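Local coordinates for protein AA9 family lytic polysaccharide monooxygenase D (Myceliophthora thermophila, PDB 5UFV) that cleaves crystalline and amorphous polysaccharides such as cellulose by copper-dependent oxidation of their glycosidic bonds, giving C1-oxidised products, at residues R154-A159 and P166-E171; P79-M84 and Y217-P222; K103-G108 and W138-P143. All coordinates share one frame; numbering follows the deposited sequence.

Contact 1: residues R154-A159 and P166-E171; sequences RHELIA and PQFYPE
Tyr169 leans along the backbone of Leu157 and on to Ala159. Its CG lies anti to the carbonyl carbon (chi1 -59°), which sends the ring along the neighbouring strand. Tyr169 CB sits 3.7 Å from Leu157 O, and Tyr169 CD1 meets the same oxygen at 3.6 Å, at the ring edge and in its plane. Tyr169 CE1 then rests 4.0 Å from Ala159 CB, a small methyl that lets the ring lie close against the strand. At the tip, Tyr169 OH donates to Gln167 OE1 (2.6 Å) from above the plane of that carbonyl. Tyr169 also reaches the copper, which His1, here a 4-methyl-histidine, and His75 also bind, and Gln167 probably helps bind O2. The two strands form an antiparallel beta hairpin of the six-stranded sheet, with Leu157 N to Tyr169 O almost straight at 171°. On the opposite face, Ile158 CD1 packs 3.7 Å from Phe168 CE2, while Ile158 CG2 lies over one face of that ring, toward its rim. Glu156 OE2 touches the ring edge, 3.3 Å from Phe168 CD2. Arg154 grips this carboxylate end-on, NH1 to Glu156 OE1 at 2.7 Å and NH2 to Glu156 OE2, both from above the carboxylate plane; Tyr196 and Trp83 bond to it too.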
ATOM      1  N   ARG A 154       2.170   3.114  -3.984  1.00 27.15           N
ATOM      2  CA  ARG A 154       1.422   3.383  -2.739  1.00 25.40           C
ATOM      3  C   ARG A 154       1.374   2.137  -1.867  1.00 25.23           C
ATOM      4  O   ARG A 154       0.916   1.071  -2.321  1.00 24.74           O
ATOM      5  CB  ARG A 154      -0.005   3.841  -3.085  1.00 25.24           C
ATOM      6  CG  ARG A 154      -0.993   3.911  -1.937  1.00 23.98           C
ATOM      7  CD  ARG A 154      -2.308   4.452  -2.466  1.00 25.41           C
ATOM      8  NE  ARG A 154      -3.300   4.541  -1.406  1.00 26.22           N
ATOM      9  CZ  ARG A 154      -3.947   3.489  -0.888  1.00 27.81           C
ATOM     10  NH1 ARG A 154      -3.739   2.246  -1.372  1.00 27.12           N
ATOM     11  NH2 ARG A 154      -4.809   3.686   0.116  1.00 26.37           N
ATOM     12  N   HIS A 155       1.838   2.260  -0.623  1.00 23.97           N
ATOM     13  CA  HIS A 155       1.781   1.149   0.318  1.00 23.64           C
ATOM     14  C   HIS A 155       0.674   1.416   1.262  1.00 23.27           C
ATOM     15  O   HIS A 155       0.531   2.534   1.712  1.00 23.11           O
ATOM     16  CB  HIS A 155       3.089   0.985   1.087  1.00 24.02           C
ATOM     17  CG  HIS A 155       4.211   0.505   0.230  1.00 25.25           C
ATOM     18  ND1 HIS A 155       4.887   1.334  -0.639  1.00 25.72           N
ATOM     19  CD2 HIS A 155       4.719  -0.733   0.039  1.00 25.96           C
ATOM     20  CE1 HIS A 155       5.788   0.634  -1.302  1.00 24.79           C
ATOM     21  NE2 HIS A 155       5.703  -0.621  -0.914  1.00 25.70           N
ATOM     22  N   GLU A 156      -0.103   0.386   1.565  1.00 23.67           N
ATOM     23  CA  GLU A 156      -1.273   0.537   2.375  1.00 25.66           C
ATOM     24  C   GLU A 156      -1.392  -0.691   3.219  1.00 26.27           C
ATOM     25  O   GLU A 156      -1.361  -1.820   2.700  1.00 26.01           O
ATOM     26  CB  GLU A 156      -2.513   0.696   1.492  1.00 29.92           C
ATOM     27  CG  GLU A 156      -3.862   0.729   2.212  1.00 34.10           C
ATOM     28  CD  GLU A 156      -5.062   0.790   1.240  1.00 40.47           C
ATOM     29  OE1 GLU A 156      -4.961   0.278   0.089  1.00 42.58           O
ATOM     30  OE2 GLU A 156      -6.124   1.368   1.609  1.00 43.07           O
ATOM     31  N   LEU A 157      -1.506  -0.452   4.529  1.00 25.85           N
ATOM     32  CA  LEU A 157      -1.805  -1.464   5.512  1.00 26.18           C
ATOM     33  C   LEU A 157      -3.143  -1.109   6.067  1.00 27.86           C
ATOM     34  O   LEU A 157      -3.378   0.054   6.387  1.00 27.95           O
ATOM     35  CB  LEU A 157      -0.814  -1.429   6.669  1.00 25.80           C
ATOM     36  CG  LEU A 157       0.659  -1.603   6.321  1.00 25.53           C
ATOM     37  CD1 LEU A 157       1.462  -1.721   7.605  1.00 26.57           C
ATOM     38  CD2 LEU A 157       0.898  -2.799   5.414  1.00 25.55           C
ATOM     39  N   ILE A 158      -4.018  -2.109   6.178  1.00 29.30           N
ATOM     40  CA  ILE A 158      -5.348  -1.929   6.736  1.00 28.13           C
ATOM     41  C   ILE A 158      -5.436  -2.793   7.985  1.00 29.55           C
ATOM     42  O   ILE A 158      -5.509  -4.019   7.887  1.00 29.39           O
ATOM     43  CB  ILE A 158      -6.418  -2.359   5.759  1.00 27.70           C
ATOM     44  CG1 ILE A 158      -6.225  -1.675   4.415  1.00 28.15           C
ATOM     45  CG2 ILE A 158      -7.782  -2.012   6.306  1.00 29.52           C
ATOM     46  CD1 ILE A 158      -7.260  -2.125   3.388  1.00 29.15           C
ATOM     47  N   ALA A 159      -5.396  -2.158   9.152  1.00 28.37           N
ATOM     48  CA  ALA A 159      -5.505  -2.892  10.393  1.00 30.18           C
ATOM     49  C   ALA A 159      -6.984  -3.181  10.678  1.00 32.43           C
ATOM     50  O   ALA A 159      -7.857  -2.327  10.489  1.00 33.09           O
ATOM     51  CB  ALA A 159      -4.869  -2.125  11.547  1.00 29.96           C
ATOM     52  N   PRO A 166     -12.255  -0.364  10.660  1.00 34.20           N
ATOM     53  CA  PRO A 166     -11.040  -0.428   9.854  1.00 34.12           C
ATOM     54  C   PRO A 166     -10.169   0.829   9.997  1.00 33.10           C
ATOM     55  O   PRO A 166     -10.680   1.904  10.258  1.00 35.67           O
ATOM     56  CB  PRO A 166     -11.576  -0.510   8.432  1.00 33.67           C
ATOM     57  CG  PRO A 166     -12.860   0.264   8.506  1.00 34.46           C
ATOM     58  CD  PRO A 166     -13.445  -0.149   9.819  1.00 34.70           C
ATOM     59  N   GLN A 167      -8.868   0.646   9.823  1.00 32.67           N
ATOM     60  CA  GLN A 167      -7.876   1.669  10.026  1.00 31.29           C
ATOM     61  C   GLN A 167      -6.896   1.528   8.890  1.00 30.02           C
ATOM     62  O   GLN A 167      -6.176   0.557   8.849  1.00 30.69           O
ATOM     63  CB  GLN A 167      -7.114   1.417  11.303  1.00 31.44           C
ATOM     64  CG  GLN A 167      -7.882   1.611  12.589  1.00 34.03           C
ATOM     65  CD  GLN A 167      -6.979   1.429  13.799  1.00 35.97           C
ATOM     66  OE1 GLN A 167      -5.818   1.074  13.662  1.00 39.09           O
ATOM     67  NE2 GLN A 167      -7.503   1.668  14.976  1.00 39.85           N
ATOM     68  N   PHE A 168      -6.866   2.511   7.997  1.00 29.73           N
ATOM     69  CA  PHE A 168      -5.995   2.535   6.845  1.00 28.38           C
ATOM     70  C   PHE A 168      -4.756   3.384   7.109  1.00 27.56           C
ATOM     71  O   PHE A 168      -4.852   4.446   7.690  1.00 29.53           O
ATOM     72  CB  PHE A 168      -6.728   3.149   5.680  1.00 29.14           C
ATOM     73  CG  PHE A 168      -8.022   2.452   5.314  1.00 30.38           C
ATOM     74  CD1 PHE A 168      -9.212   2.769   5.948  1.00 29.77           C
ATOM     75  CD2 PHE A 168      -8.060   1.542   4.256  1.00 31.10           C
ATOM     76  CE1 PHE A 168     -10.398   2.158   5.571  1.00 31.20           C
ATOM     77  CE2 PHE A 168      -9.251   0.928   3.877  1.00 30.31           C
ATOM     78  CZ  PHE A 168     -10.420   1.234   4.537  1.00 30.97           C
ATOM     79  N   TYR A 169      -3.596   2.905   6.670  1.00 26.37           N
ATOM     80  CA  TYR A 169      -2.327   3.600   6.860  1.00 25.80           C
ATOM     81  C   TYR A 169      -1.597   3.573   5.527  1.00 25.75           C
ATOM     82  O   TYR A 169      -0.984   2.557   5.211  1.00 24.51           O
ATOM     83  CB  TYR A 169      -1.470   2.877   7.907  1.00 25.43           C
ATOM     84  CG  TYR A 169      -2.111   2.739   9.268  1.00 24.53           C
ATOM     85  CD1 TYR A 169      -3.020   1.723   9.542  1.00 23.54           C
ATOM     86  CD2 TYR A 169      -1.777   3.610  10.282  1.00 24.65           C
ATOM     87  CE1 TYR A 169      -3.573   1.594  10.799  1.00 24.65           C
ATOM     88  CE2 TYR A 169      -2.331   3.504  11.539  1.00 24.49           C
ATOM     89  CZ  TYR A 169      -3.219   2.499  11.792  1.00 25.62           C
ATOM     90  OH  TYR A 169      -3.740   2.441  13.060  1.00 27.66           O
ATOM     91  N   PRO A 170      -1.686   4.670   4.733  1.00 26.14           N
ATOM     92  CA  PRO A 170      -1.093   4.712   3.399  1.00 25.60           C
ATOM     93  C   PRO A 170      -0.013   5.765   3.229  1.00 26.14           C
ATOM     94  O   PRO A 170      -0.031   6.780   3.917  1.00 26.36           O
ATOM     95  CB  PRO A 170      -2.284   5.119   2.541  1.00 26.46           C
ATOM     96  CG  PRO A 170      -3.000   6.109   3.426  1.00 26.99           C
ATOM     97  CD  PRO A 170      -2.744   5.695   4.857  1.00 26.23           C
ATOM     98  N   GLU A 171       0.906   5.531   2.290  1.00 26.58           N
ATOM     99  CA  GLU A 171       1.911   6.520   1.893  1.00 25.61           C
ATOM    100  C   GLU A 171       2.241   6.309   0.418  1.00 26.82           C
ATOM    101  O   GLU A 171       2.130   5.179  -0.063  1.00 27.87           O
ATOM    102  CB  GLU A 171       3.185   6.371   2.725  1.00 25.73           C
ATOM    103  CG  GLU A 171       3.187   7.074   4.078  1.00 25.05           C
ATOM    104  CD  GLU A 171       2.618   6.237   5.211  1.00 24.26           C
ATOM    105  OE1 GLU A 171       2.773   5.003   5.217  1.00 23.35           O
ATOM    106  OE2 GLU A 171       2.017   6.825   6.128  1.00 25.21           O
TER
HETATM  107  O   HOH W   1       4.908   4.120  -0.767  1.00 24.10           O

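Contact 2: residues P79-M84 and Y217-P222; sequences PILVWM and YKIPGP
Pro79, Leu81 and Trp83 meet Tyr217, Ile219, Pro220, Gly221 and Pro222 without any hydrogen bond between the two segments. In this beta sandwich Pro79, just before strand 80-86, and Leu81 and Trp83 on its outer face are overlaid by an irregular C-terminal segment running almost in the same direction. Pro79 and Tyr217 cross at about a right angle: Tyr217 CG is anti to the backbone N (chi1 -178°), which carries the ring out to Pro79, whose CG lies 3.6 Å from Tyr217 CE2 and 3.5 Å from Tyr217 OH. Leu81 fills the middle, CG 4.3 Å from Ile219 CG2, its branched end spreading over both that methyl and the Pro220 backbone. Trp83 CH2 comes 3.9 Å from Pro222 CD, again with the groups crossed. Gly221 passes beside that indole, where a beta carbon would run into Trp83 CH2 and, at phi 86°, also into the carbonyl oxygen of Pro220. One shell further out, Tyr217 OH bonds to Asn203 O and its ring meets Trp126 edge-to-face. An alanine at Tyr217 would probably leave Asn203 O without this mate and open a gap beside Pro79. Tyr196 meets the Trp83 ring, planes about 55° apart. Pro220 O, 3.6 Å from Leu81 CD2, accepts a hydrogen bond from Lys103 NZ.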
ATOM      1  N   PRO A  79      -4.818  -6.858   5.820  1.00 28.85           N
ATOM      2  CA  PRO A  79      -4.043  -6.984   4.601  1.00 29.16           C
ATOM      3  C   PRO A  79      -2.964  -5.912   4.332  1.00 28.95           C
ATOM      4  O   PRO A  79      -2.947  -4.834   4.931  1.00 27.42           O
ATOM      5  CB  PRO A  79      -5.116  -6.920   3.512  1.00 29.71           C
ATOM      6  CG  PRO A  79      -6.164  -6.070   4.091  1.00 29.78           C
ATOM      7  CD  PRO A  79      -6.206  -6.460   5.542  1.00 29.58           C
ATOM      8  N   ILE A  80      -2.073  -6.266   3.422  1.00 28.46           N
ATOM      9  CA  ILE A  80      -1.068  -5.386   2.888  1.00 29.40           C
ATOM     10  C   ILE A  80      -1.448  -5.194   1.434  1.00 29.38           C
ATOM     11  O   ILE A  80      -1.711  -6.174   0.748  1.00 29.82           O
ATOM     12  CB  ILE A  80       0.307  -6.084   2.901  1.00 30.02           C
ATOM     13  CG1 ILE A  80       0.690  -6.447   4.325  1.00 30.64           C
ATOM     14  CG2 ILE A  80       1.362  -5.207   2.269  1.00 29.71           C
ATOM     15  CD1 ILE A  80       1.975  -7.222   4.419  1.00 32.13           C
ATOM     16  N   LEU A  81      -1.466  -3.950   0.969  1.00 27.90           N
ATOM     17  CA  LEU A  81      -1.640  -3.671  -0.438  1.00 27.41           C
ATOM     18  C   LEU A  81      -0.558  -2.730  -0.961  1.00 26.80           C
ATOM     19  O   LEU A  81      -0.202  -1.757  -0.293  1.00 25.19           O
ATOM     20  CB  LEU A  81      -2.994  -3.040  -0.677  1.00 28.67           C
ATOM     21  CG  LEU A  81      -4.195  -3.980  -0.496  1.00 30.26           C
ATOM     22  CD1 LEU A  81      -4.593  -4.115   0.960  1.00 31.23           C
ATOM     23  CD2 LEU A  81      -5.381  -3.473  -1.311  1.00 31.01           C
ATOM     24  N   VAL A  82      -0.052  -3.019  -2.161  1.00 25.46           N
ATOM     25  CA  VAL A  82       0.884  -2.151  -2.810  1.00 25.25           C
ATOM     26  C   VAL A  82       0.379  -1.861  -4.188  1.00 26.25           C
ATOM     27  O   VAL A  82       0.105  -2.777  -4.943  1.00 29.03           O
ATOM     28  CB  VAL A  82       2.248  -2.808  -2.947  1.00 26.25           C
ATOM     29  CG1 VAL A  82       3.247  -1.790  -3.485  1.00 25.77           C
ATOM     30  CG2 VAL A  82       2.693  -3.412  -1.612  1.00 26.11           C
ATOM     31  N   TRP A  83       0.271  -0.582  -4.521  1.00 26.96           N
ATOM     32  CA  TRP A  83      -0.319  -0.149  -5.758  1.00 27.13           C
ATOM     33  C   TRP A  83       0.613   0.759  -6.494  1.00 26.98           C
ATOM     34  O   TRP A  83       1.519   1.326  -5.929  1.00 26.85           O
ATOM     35  CB  TRP A  83      -1.545   0.709  -5.506  1.00 28.38           C
ATOM     36  CG  TRP A  83      -2.615   0.194  -4.590  1.00 29.46           C
ATOM     37  CD1 TRP A  83      -2.537   0.026  -3.235  1.00 29.33           C
ATOM     38  CD2 TRP A  83      -3.964  -0.121  -4.954  1.00 29.74           C
ATOM     39  NE1 TRP A  83      -3.745  -0.424  -2.743  1.00 29.56           N
ATOM     40  CE2 TRP A  83      -4.637  -0.513  -3.774  1.00 28.97           C
ATOM     41  CE3 TRP A  83      -4.666  -0.113  -6.162  1.00 31.28           C
ATOM     42  CZ2 TRP A  83      -5.967  -0.877  -3.767  1.00 29.57           C
ATOM     43  CZ3 TRP A  83      -5.998  -0.483  -6.152  1.00 31.34           C
ATOM     44  CH2 TRP A  83      -6.635  -0.850  -4.967  1.00 30.44           C
ATOM     45  N   MET A  84       0.305   0.965  -7.759  1.00 27.90           N
ATOM     46  CA  MET A  84       1.019   1.886  -8.600  1.00 28.36           C
ATOM     47  C   MET A  84       0.031   2.672  -9.431  1.00 28.24           C
ATOM     48  O   MET A  84      -1.135   2.324  -9.533  1.00 27.92           O
ATOM     49  CB  MET A  84       2.008   1.140  -9.511  1.00 29.94           C
ATOM     50  CG  MET A  84       3.234   0.658  -8.777  1.00 31.01           C
ATOM     51  SD  MET A  84       4.540  -0.086  -9.796  1.00 36.31           S
ATOM     52  CE  MET A  84       5.397   1.361 -10.429  1.00 33.98           C
ATOM     53  N   TYR A 217     -10.540 -14.360   4.045  1.00 41.72           N
ATOM     54  CA  TYR A 217     -10.594 -12.919   3.833  1.00 37.20           C
ATOM     55  C   TYR A 217     -10.354 -12.654   2.367  1.00 37.04           C
ATOM     56  O   TYR A 217      -9.322 -13.028   1.824  1.00 36.36           O
ATOM     57  CB  TYR A 217      -9.540 -12.207   4.687  1.00 35.42           C
ATOM     58  CG  TYR A 217      -9.563 -10.697   4.556  1.00 32.78           C
ATOM     59  CD1 TYR A 217     -10.532  -9.957   5.174  1.00 31.46           C
ATOM     60  CD2 TYR A 217      -8.619 -10.034   3.794  1.00 31.56           C
ATOM     61  CE1 TYR A 217     -10.569  -8.586   5.048  1.00 31.37           C
ATOM     62  CE2 TYR A 217      -8.638  -8.656   3.648  1.00 31.90           C
ATOM     63  CZ  TYR A 217      -9.611  -7.925   4.290  1.00 32.02           C
ATOM     64  OH  TYR A 217      -9.651  -6.544   4.147  1.00 30.23           O
ATOM     65  N   LYS A 218     -11.321 -12.032   1.714  1.00 39.22           N
ATOM     66  CA  LYS A 218     -11.133 -11.551   0.350  1.00 41.74           C
ATOM     67  C   LYS A 218     -10.402 -10.176   0.420  1.00 41.22           C
ATOM     68  O   LYS A 218     -10.902  -9.204   1.008  1.00 42.33           O
ATOM     69  CB  LYS A 218     -12.496 -11.454  -0.348  1.00 43.64           C
ATOM     70  CG  LYS A 218     -12.467 -10.890  -1.751  1.00 47.76           C
ATOM     71  CD  LYS A 218     -11.761 -11.813  -2.735  1.00 54.27           C
ATOM     72  CE  LYS A 218     -11.567 -11.145  -4.107  1.00 58.03           C
ATOM     73  NZ  LYS A 218     -12.851 -10.724  -4.767  1.00 58.64           N
ATOM     74  N   ILE A 219      -9.225 -10.090  -0.177  1.00 37.87           N
ATOM     75  CA  ILE A 219      -8.494  -8.831  -0.195  1.00 35.61           C
ATOM     76  C   ILE A 219      -9.232  -7.795  -1.077  1.00 35.13           C
ATOM     77  O   ILE A 219      -9.632  -8.078  -2.205  1.00 35.31           O
ATOM     78  CB  ILE A 219      -7.021  -9.056  -0.625  1.00 34.80           C
ATOM     79  CG1 ILE A 219      -6.325  -9.996   0.372  1.00 33.68           C
ATOM     80  CG2 ILE A 219      -6.233  -7.753  -0.636  1.00 35.59           C
ATOM     81  CD1 ILE A 219      -4.941 -10.445  -0.045  1.00 33.17           C
ATOM     82  N   PRO A 220      -9.438  -6.585  -0.551  1.00 34.25           N
ATOM     83  CA  PRO A 220     -10.163  -5.580  -1.339  1.00 33.73           C
ATOM     84  C   PRO A 220      -9.388  -5.060  -2.531  1.00 33.00           C
ATOM     85  O   PRO A 220      -8.182  -5.265  -2.630  1.00 31.40           O
ATOM     86  CB  PRO A 220     -10.413  -4.448  -0.353  1.00 33.49           C
ATOM     87  CG  PRO A 220      -9.476  -4.668   0.771  1.00 33.33           C
ATOM     88  CD  PRO A 220      -9.158  -6.133   0.822  1.00 33.72           C
ATOM     89  N   GLY A 221     -10.104  -4.399  -3.431  1.00 32.93           N
ATOM     90  CA  GLY A 221      -9.541  -3.889  -4.667  1.00 33.93           C
ATOM     91  C   GLY A 221      -9.558  -4.947  -5.769  1.00 36.03           C
ATOM     92  O   GLY A 221      -9.938  -6.089  -5.518  1.00 34.95           O
ATOM     93  N   PRO A 222      -9.117  -4.574  -6.985  1.00 36.75           N
ATOM     94  CA  PRO A 222      -9.095  -5.448  -8.144  1.00 38.07           C
ATOM     95  C   PRO A 222      -8.012  -6.506  -8.040  1.00 39.38           C
ATOM     96  O   PRO A 222      -7.122  -6.364  -7.216  1.00 38.62           O
ATOM     97  CB  PRO A 222      -8.781  -4.494  -9.319  1.00 38.47           C
ATOM     98  CG  PRO A 222      -8.856  -3.110  -8.763  1.00 38.65           C
ATOM     99  CD  PRO A 222      -8.570  -3.245  -7.301  1.00 36.83           C
TER

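Contact 3: residues K103-G108 and W138-P143; sequences KIDEAG and WSSKIP
Trp138 and Ser140 both turn toward Asp105 and converge on a single oxygen, OD2. The indole and carboxylate planes stand 40° apart, and Trp138 NE1 meets Asp105 OD2 from above the carboxylate plane, at 2.9 Å, while OD2 lies close to the plane of the indole. Ser140 OG donates to Asp105 OD2 from another quarter, on the anti side and nearer the carboxylate plane, at 2.6 Å. Asp105 reaches both because its CG is anti to the backbone N (chi1 -153°). Two donors on one oxygen would tend to favour the charged carboxylate; the other oxygen, OD1, has a weak bond from Glu106 N. Beyond the nitrogen, the benzene half of Trp138 passes Ala107, whose CB lies 3.9 Å from Trp138 CZ2; the small methyl lets the ring come close. At the other end, Ile104 and Pro143 cross at about a right angle, with Ile104 CG2 3.7 Å from Pro143 CG. The axes of strands 105-107 and 138-141 pass 8.2 Å apart at 138°, too far for backbone pairing. The side chains thus join the two sheets of the sandwich, beside a classic beta bulge in which Ile104 and Asp105 both face Val82.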
ATOM      1  N   LYS A 103      -3.085  -2.652  -8.393  1.00 33.07           N
ATOM      2  CA  LYS A 103      -2.291  -3.440  -7.448  1.00 32.49           C
ATOM      3  C   LYS A 103      -1.170  -4.178  -8.140  1.00 32.86           C
ATOM      4  O   LYS A 103      -1.377  -4.814  -9.174  1.00 34.29           O
ATOM      5  CB  LYS A 103      -3.173  -4.463  -6.726  1.00 33.11           C
ATOM      6  CG  LYS A 103      -3.996  -3.845  -5.607  1.00 33.64           C
ATOM      7  CD  LYS A 103      -5.320  -4.549  -5.352  1.00 34.50           C
ATOM      8  CE  LYS A 103      -5.159  -5.881  -4.635  1.00 35.30           C
ATOM      9  NZ  LYS A 103      -6.461  -6.501  -4.271  1.00 35.23           N
ATOM     10  N   ILE A 104       0.009  -4.128  -7.525  1.00 31.67           N
ATOM     11  CA  ILE A 104       1.114  -4.970  -7.922  1.00 31.57           C
ATOM     12  C   ILE A 104       1.446  -6.050  -6.889  1.00 31.24           C
ATOM     13  O   ILE A 104       2.089  -7.020  -7.222  1.00 30.61           O
ATOM     14  CB  ILE A 104       2.371  -4.136  -8.223  1.00 32.13           C
ATOM     15  CG1 ILE A 104       2.919  -3.489  -6.978  1.00 31.15           C
ATOM     16  CG2 ILE A 104       2.059  -3.052  -9.252  1.00 33.34           C
ATOM     17  CD1 ILE A 104       4.204  -2.748  -7.254  1.00 32.71           C
ATOM     18  N   ASP A 105       1.032  -5.868  -5.641  1.00 31.28           N
ATOM     19  CA  ASP A 105       1.289  -6.852  -4.589  1.00 32.01           C
ATOM     20  C   ASP A 105       0.146  -6.858  -3.562  1.00 31.86           C
ATOM     21  O   ASP A 105      -0.601  -5.892  -3.442  1.00 31.13           O
ATOM     22  CB  ASP A 105       2.623  -6.541  -3.911  1.00 32.29           C
ATOM     23  CG  ASP A 105       3.299  -7.781  -3.311  1.00 34.93           C
ATOM     24  OD1 ASP A 105       2.808  -8.910  -3.549  1.00 36.38           O
ATOM     25  OD2 ASP A 105       4.339  -7.633  -2.610  1.00 34.36           O
ATOM     26  N   GLU A 106      -0.004  -7.950  -2.832  1.00 32.50           N
ATOM     27  CA  GLU A 106      -1.009  -8.021  -1.766  1.00 33.39           C
ATOM     28  C   GLU A 106      -0.743  -9.230  -0.874  1.00 32.37           C
ATOM     29  O   GLU A 106      -0.189 -10.216  -1.317  1.00 29.86           O
ATOM     30  CB  GLU A 106      -2.421  -8.140  -2.340  1.00 35.89           C
ATOM     31  CG  GLU A 106      -2.622  -9.432  -3.148  1.00 38.97           C
ATOM     32  CD  GLU A 106      -4.056  -9.684  -3.612  1.00 42.33           C
ATOM     33  OE1 GLU A 106      -4.968  -8.800  -3.452  1.00 41.00           O
ATOM     34  OE2 GLU A 106      -4.262 -10.803  -4.159  1.00 44.42           O
ATOM     35  N   ALA A 107      -1.138  -9.142   0.387  1.00 32.31           N
ATOM     36  CA  ALA A 107      -1.045 -10.284   1.279  1.00 33.62           C
ATOM     37  C   ALA A 107      -2.163 -10.162   2.277  1.00 34.23           C
ATOM     38  O   ALA A 107      -2.495  -9.051   2.701  1.00 37.99           O
ATOM     39  CB  ALA A 107       0.300 -10.325   1.975  1.00 34.64           C
ATOM     40  N   GLY A 108      -2.761 -11.296   2.623  1.00 33.26           N
ATOM     41  CA  GLY A 108      -3.879 -11.340   3.522  1.00 31.64           C
ATOM     42  C   GLY A 108      -3.740 -12.454   4.525  1.00 30.92           C
ATOM     43  O   GLY A 108      -2.716 -12.596   5.160  1.00 31.31           O
ATOM     44  N   TRP A 138       8.884  -4.797   3.491  1.00 29.15           N
ATOM     45  CA  TRP A 138       8.092  -5.580   2.529  1.00 28.82           C
ATOM     46  C   TRP A 138       8.599  -5.320   1.140  1.00 28.98           C
ATOM     47  O   TRP A 138       8.763  -4.177   0.753  1.00 28.22           O
ATOM     48  CB  TRP A 138       6.600  -5.241   2.596  1.00 28.50           C
ATOM     49  CG  TRP A 138       5.772  -6.271   1.860  1.00 31.35           C
ATOM     50  CD1 TRP A 138       5.370  -6.222   0.542  1.00 32.46           C
ATOM     51  CD2 TRP A 138       5.313  -7.527   2.372  1.00 30.85           C
ATOM     52  NE1 TRP A 138       4.667  -7.362   0.221  1.00 33.64           N
ATOM     53  CE2 TRP A 138       4.622  -8.183   1.318  1.00 33.34           C
ATOM     54  CE3 TRP A 138       5.439  -8.172   3.604  1.00 31.77           C
ATOM     55  CZ2 TRP A 138       4.025  -9.455   1.473  1.00 34.48           C
ATOM     56  CZ3 TRP A 138       4.857  -9.443   3.761  1.00 33.86           C
ATOM     57  CH2 TRP A 138       4.152 -10.070   2.693  1.00 34.04           C
ATOM     58  N   SER A 139       8.843  -6.385   0.394  1.00 30.44           N
ATOM     59  CA  SER A 139       9.396  -6.290  -0.956  1.00 31.75           C
ATOM     60  C   SER A 139       8.397  -6.727  -2.053  1.00 33.28           C
ATOM     61  O   SER A 139       7.726  -7.764  -1.937  1.00 35.23           O
ATOM     62  CB  SER A 139      10.639  -7.164  -1.044  1.00 32.02           C
ATOM     63  OG  SER A 139      11.731  -6.542  -0.408  1.00 31.62           O
ATOM     64  N   SER A 140       8.332  -5.940  -3.120  1.00 33.16           N
ATOM     65  CA  SER A 140       7.461  -6.202  -4.250  1.00 34.07           C
ATOM     66  C   SER A 140       8.260  -6.007  -5.547  1.00 37.69           C
ATOM     67  O   SER A 140       9.044  -5.074  -5.655  1.00 38.38           O
ATOM     68  CB  SER A 140       6.291  -5.228  -4.245  1.00 33.01           C
ATOM     69  OG  SER A 140       5.477  -5.363  -3.096  1.00 31.55           O
ATOM     70  N   LYS A 141       8.061  -6.887  -6.525  1.00 42.24           N
ATOM     71  CA  LYS A 141       8.622  -6.697  -7.854  1.00 43.97           C
ATOM     72  C   LYS A 141       7.751  -5.763  -8.657  1.00 40.19           C
ATOM     73  O   LYS A 141       6.558  -5.931  -8.680  1.00 39.52           O
ATOM     74  CB  LYS A 141       8.724  -8.018  -8.599  1.00 49.30           C
ATOM     75  CG  LYS A 141       9.933  -8.803  -8.175  1.00 57.89           C
ATOM     76  CD  LYS A 141      10.037 -10.145  -8.880  1.00 65.36           C
ATOM     77  CE  LYS A 141      11.222 -10.901  -8.285  1.00 68.62           C
ATOM     78  NZ  LYS A 141      11.337 -12.286  -8.800  1.00 71.78           N
ATOM     79  N   ILE A 142       8.364  -4.787  -9.316  1.00 38.29           N
ATOM     80  CA  ILE A 142       7.696  -4.014 -10.356  1.00 37.51           C
ATOM     81  C   ILE A 142       7.349  -4.940 -11.519  1.00 38.23           C
ATOM     82  O   ILE A 142       8.235  -5.521 -12.117  1.00 37.11           O
ATOM     83  CB  ILE A 142       8.601  -2.892 -10.886  1.00 38.34           C
ATOM     84  CG1 ILE A 142       8.829  -1.851  -9.786  1.00 38.62           C
ATOM     85  CG2 ILE A 142       7.980  -2.237 -12.114  1.00 39.82           C
ATOM     86  CD1 ILE A 142       9.825  -0.758 -10.144  1.00 39.96           C
ATOM     87  N   PRO A 143       6.060  -5.066 -11.851  1.00 39.76           N
ATOM     88  CA  PRO A 143       5.610  -6.055 -12.839  1.00 41.95           C
ATOM     89  C   PRO A 143       6.396  -6.012 -14.137  1.00 45.34           C
ATOM     90  O   PRO A 143       6.715  -4.917 -14.609  1.00 43.26           O
ATOM     91  CB  PRO A 143       4.159  -5.662 -13.124  1.00 41.63           C
ATOM     92  CG  PRO A 143       3.745  -4.778 -12.005  1.00 40.66           C
ATOM     93  CD  PRO A 143       4.967  -4.211 -11.363  1.00 39.01           C
TER

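How the contacts relate
From the N terminus, residues 79-84 come first, and the segment they meet in contact 2, 217-222, comes last, so contact 2 closes a long loop holding both of the others. Within it contact 3 closes first, joining 103-108 to 138-143; contact 1 then follows as a short hairpin from 154-159 to 166-171. These two stand in series, and no contact crosses another. In the six-stranded sheet, strand 80-86 lies between strands 149-159 and 101-107: Leu81 N is probably bonded to Glu156 O, and Ile80 N to Ala107 O. Contact 1 pairs two strands of this sheet and carries Tyr169 to the copper, contact 3 ties the sheet to the facing four-stranded one, and contact 2 to the C-terminal segment.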